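Local coordinates for protein ornithine carbamoyltransferase (PDB 3GRF) that probably interconverts ornithine and carbamoyl phosphate with citrulline and phosphate, a reaction of the arginine degradation pathway in Giardia, at residues L11-S14 with A15-P18; P54-R57 with T58-L62. One frame throughout, in Å; residues are numbered along the deposited sequence.

Contact 1: L11-S14 with A15-P18; sequences LTIS and ALCP
Leu-16 swings CG to the side of its backbone N, trans to the carbonyl carbon (chi1 -58°), and Ile-13 turns CG1 anti to its backbone N (chi1 -157°); these rotations bring the two branches together three residues apart. The side chains slant across each other and meet end to end, CD1 of Ile-13 lying 3.9 Å from CD1 of Leu-16. Closer to the backbone, CB of Leu-16 rests 3.4 Å from the carbonyl O of Ile-13, so the leucine flanks the same oxygen that its amide grips. That bond, from Leu-16 N to Ile-13 O, is 3.0 Å long and fairly straight (156° at the hydrogen). One residue earlier, Ala-15 N donates to Thr-12 O over 3.2 Å, and the methyl CB of Ala-15 lies equally near this oxygen. In both bonds, each an i to i+3 pair as in a 3-10 turn, the donor stands above the carbonyl plane. A water donates to Ser-14 O at 2.7 Å and to Leu-16 O at 3.0 Å, tying the end of the turn to the extended residue that follows. The hydroxyl of Ser-14 is hydrogen-bonded to the carboxylate of Glu-208, while Ile-13 N is bonded to Asp-177 of helix 173-185. Ile-13 also packs on Pro-135, Met-138 and Val-139 of helix 135-151. Immediately downstream, Cys-17 takes the N-cap position of helix 18-33: its SG caps a backbone N of that helix, and its own N is bonded to the carboxylate of Glu-20. The arrangement is a short 3-10 turn leading into a capped alpha helix, at a place where the N-terminal part of the carbamoyl-phosphate-binding region meets a helix of the ornithine-binding region.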
# COMPACT_ATOMS: atom_id res chain seq x y z
N LEU A 11 4.01 -11.21 21.61
CA LEU A 11 4.09 -12.44 20.86
C LEU A 11 2.94 -13.39 21.24
O LEU A 11 2.56 -14.26 20.46
CB LEU A 11 5.45 -13.11 21.09
CG LEU A 11 6.80 -12.42 20.73
CD1 LEU A 11 7.70 -13.43 20.05
CD2 LEU A 11 6.70 -11.18 19.83
N THR A 12 2.40 -13.19 22.45
CA THR A 12 1.22 -13.88 22.93
C THR A 12 0.51 -12.90 23.83
O THR A 12 1.07 -11.83 24.13
CB THR A 12 1.56 -15.25 23.66
OG1 THR A 12 2.18 -15.04 24.93
CG2 THR A 12 2.49 -16.09 22.84
N ILE A 13 -0.70 -13.22 24.26
CA ILE A 13 -1.46 -12.22 25.01
C ILE A 13 -0.97 -12.09 26.44
O ILE A 13 -1.17 -11.04 27.07
CB ILE A 13 -3.00 -12.43 24.90
CG1 ILE A 13 -3.71 -11.11 25.18
CG2 ILE A 13 -3.49 -13.56 25.83
CD1 ILE A 13 -3.49 -10.05 24.13
N SER A 14 -0.32 -13.09 26.95
CA SER A 14 0.32 -13.19 28.26
C SER A 14 1.64 -12.39 28.31
O SER A 14 2.41 -12.52 29.27
CB SER A 14 0.53 -14.66 28.63
OG SER A 14 1.53 -15.24 27.81
N ALA A 15 1.91 -11.62 27.25
CA ALA A 15 2.96 -10.61 27.24
C ALA A 15 2.42 -9.46 28.11
O ALA A 15 3.18 -8.60 28.54
CB ALA A 15 3.24 -10.11 25.77
N LEU A 16 1.11 -9.45 28.32
CA LEU A 16 0.43 -8.42 29.13
C LEU A 16 0.08 -8.95 30.52
O LEU A 16 -0.30 -10.12 30.68
CB LEU A 16 -0.86 -7.99 28.44
CG LEU A 16 -0.86 -7.40 27.02
CD1 LEU A 16 -2.27 -7.17 26.53
CD2 LEU A 16 -0.11 -6.09 27.02
N CYS A 17 0.13 -8.07 31.52
CA CYS A 17 -0.37 -8.44 32.83
C CYS A 17 -1.82 -8.22 32.70
O CYS A 17 -2.25 -7.63 31.70
CB CYS A 17 0.24 -7.54 33.90
SG CYS A 17 -0.52 -5.95 33.92
N PRO A 18 -2.61 -8.70 33.68
CA PRO A 18 -4.05 -8.68 33.65
C PRO A 18 -4.64 -7.28 33.53
O PRO A 18 -5.65 -7.09 32.88
CB PRO A 18 -4.43 -9.28 35.02
CG PRO A 18 -3.31 -10.07 35.44
CD PRO A 18 -2.10 -9.37 34.90
O HOH W 1 1.24 -12.41 31.74

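Contact 2: P54-R57 with T58-L62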
# COMPACT_ATOMS: atom_id res chain seq x y z
N PRO A 54 -1.82 -13.70 3.16
CA PRO A 54 -2.91 -12.73 3.35
C PRO A 54 -3.93 -13.14 4.41
O PRO A 54 -4.27 -14.32 4.56
CB PRO A 54 -3.65 -12.69 1.99
CG PRO A 54 -2.65 -13.11 0.98
CD PRO A 54 -1.42 -13.51 1.75
N SER A 55 -4.40 -12.12 5.14
CA SER A 55 -5.59 -12.27 5.95
C SER A 55 -6.26 -10.95 5.78
O SER A 55 -5.75 -9.92 6.23
CB SER A 55 -5.27 -12.48 7.44
OG SER A 55 -6.41 -12.23 8.27
N LEU A 56 -7.41 -10.99 5.12
CA LEU A 56 -8.20 -9.81 4.88
C LEU A 56 -8.45 -9.13 6.20
O LEU A 56 -8.20 -7.95 6.33
CB LEU A 56 -9.54 -10.20 4.24
CG LEU A 56 -10.41 -8.99 3.89
CD1 LEU A 56 -10.67 -8.93 2.40
CD2 LEU A 56 -11.68 -9.05 4.68
N ARG A 57 -8.95 -9.89 7.18
CA ARG A 57 -9.25 -9.39 8.53
C ARG A 57 -8.06 -8.67 9.14
O ARG A 57 -8.20 -7.57 9.65
CB ARG A 57 -9.64 -10.52 9.48
CG ARG A 57 -11.12 -10.74 9.64
CD ARG A 57 -11.31 -12.21 9.98
NE ARG A 57 -11.98 -12.90 8.90
CZ ARG A 57 -11.40 -13.29 7.75
NH1 ARG A 57 -10.12 -13.05 7.50
NH2 ARG A 57 -12.14 -13.90 6.84
N THR A 58 -6.90 -9.33 9.11
CA THR A 58 -5.74 -8.79 9.80
C THR A 58 -5.25 -7.56 9.04
O THR A 58 -5.06 -6.51 9.63
CB THR A 58 -4.64 -9.86 10.06
OG1 THR A 58 -5.19 -10.87 10.91
CG2 THR A 58 -3.41 -9.27 10.75
N ARG A 59 -5.12 -7.67 7.73
CA ARG A 59 -4.62 -6.58 6.94
C ARG A 59 -5.51 -5.35 6.96
O ARG A 59 -5.03 -4.22 7.11
CB ARG A 59 -4.42 -7.00 5.49
CG ARG A 59 -3.24 -6.29 4.88
CD ARG A 59 -3.67 -5.26 3.89
NE ARG A 59 -3.62 -5.86 2.58
CZ ARG A 59 -3.29 -5.23 1.46
NH1 ARG A 59 -2.95 -3.95 1.45
NH2 ARG A 59 -3.30 -5.93 0.33
N VAL A 60 -6.81 -5.54 6.80
CA VAL A 60 -7.71 -4.37 6.71
C VAL A 60 -7.79 -3.70 8.06
O VAL A 60 -7.90 -2.47 8.14
CB VAL A 60 -9.14 -4.76 6.18
CG1 VAL A 60 -10.22 -3.74 6.55
CG2 VAL A 60 -9.13 -4.98 4.68
N SER A 61 -7.80 -4.48 9.14
CA SER A 61 -7.99 -3.87 10.47
C SER A 61 -6.75 -3.05 10.87
O SER A 61 -6.85 -1.99 11.49
CB SER A 61 -8.33 -4.92 11.56
OG SER A 61 -7.31 -5.88 11.69
N LEU A 62 -5.59 -3.58 10.51
CA LEU A 62 -4.27 -2.98 10.78
C LEU A 62 -4.08 -1.67 10.01
O LEU A 62 -3.70 -0.65 10.60
CB LEU A 62 -3.17 -3.99 10.36
CG LEU A 62 -2.37 -4.68 11.47
CD1 LEU A 62 -3.04 -4.61 12.83
CD2 LEU A 62 -1.89 -6.07 11.14
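The N-terminal turn of helix 56-69, with Ser-55 as N-cap and its hydroxyl oxygen accepting from the amide of Thr-58, forms a local contact just after strand 46-51 in a beta-alpha-beta unit. Ser-55 sets its OG anti to its backbone N (chi1 162°), which points the hydroxyl oxygen at the first turn; it accepts from Thr-58 N at 3.1 Å. The carbonyl of the same serine takes Arg-59 N at 2.8 Å, with the donor almost in line with the C=O bond (165°), so the cap residue engages two amides of the young helix. The next step repeats the pattern: Val-60 N reaches Leu-56 O at 2.8 Å, and the valine CB and CG2 flank that oxygen. Beyond it, the side chains meet loosely, CG of Leu-56 lying 4.3 Å from CG2 of Val-60. Arg-57 O is approached twice by Ser-61, through the backbone N at 3.2 Å and through OG at 2.8 Å. With chi1 at 60°, Ser-61 OG tucks over its own backbone and also lies within reach of Thr-58 O, 3.1 Å away. The chain of Arg-57 bends at chi3, bringing the guanidinium edge, in its plane, to face Ser-55 OG, but 3.9 Å from Arg-57 NH1 to that oxygen is too long for a hydrogen bond. The residues Ser-Leu-Arg-Thr-Arg fit the Ser-x-Arg-Thr-Arg signature with which transcarbamoylases bind carbamoyl phosphate. Thr-58 OG1 is bonded to Arg-310, and Arg-59 pairs with Glu-63 and with Glu-77 of a second subunit. The turn thus sits with Thr-58 and Leu-62 against Phe-51 of strand 46-51, Ser-61 and Leu-62 against helix 303-322, and Leu-56 and Val-60 against Tyr-76 and Met-100 of the second subunit.

In the fold
Both contacts lie within the carbamoyl-phosphate-binding region: contact 1 is a short 3-10 turn just ahead of helix 18-33, and contact 2 is the first turn of helix 56-69. They follow one another along the chain and do not touch: their centres lie 21 Å apart and their nearest atoms about 12 Å. Contact 2 belongs to the probable carbamoyl phosphate site and to the interface with a second subunit, whereas no other protein chain of the assembly touches contact 1, which faces helix 173-185 of the ornithine-binding region instead. A bound nickel ion lies about 8 Å from the side chain of Arg-59, too far for that arginine to coordinate it.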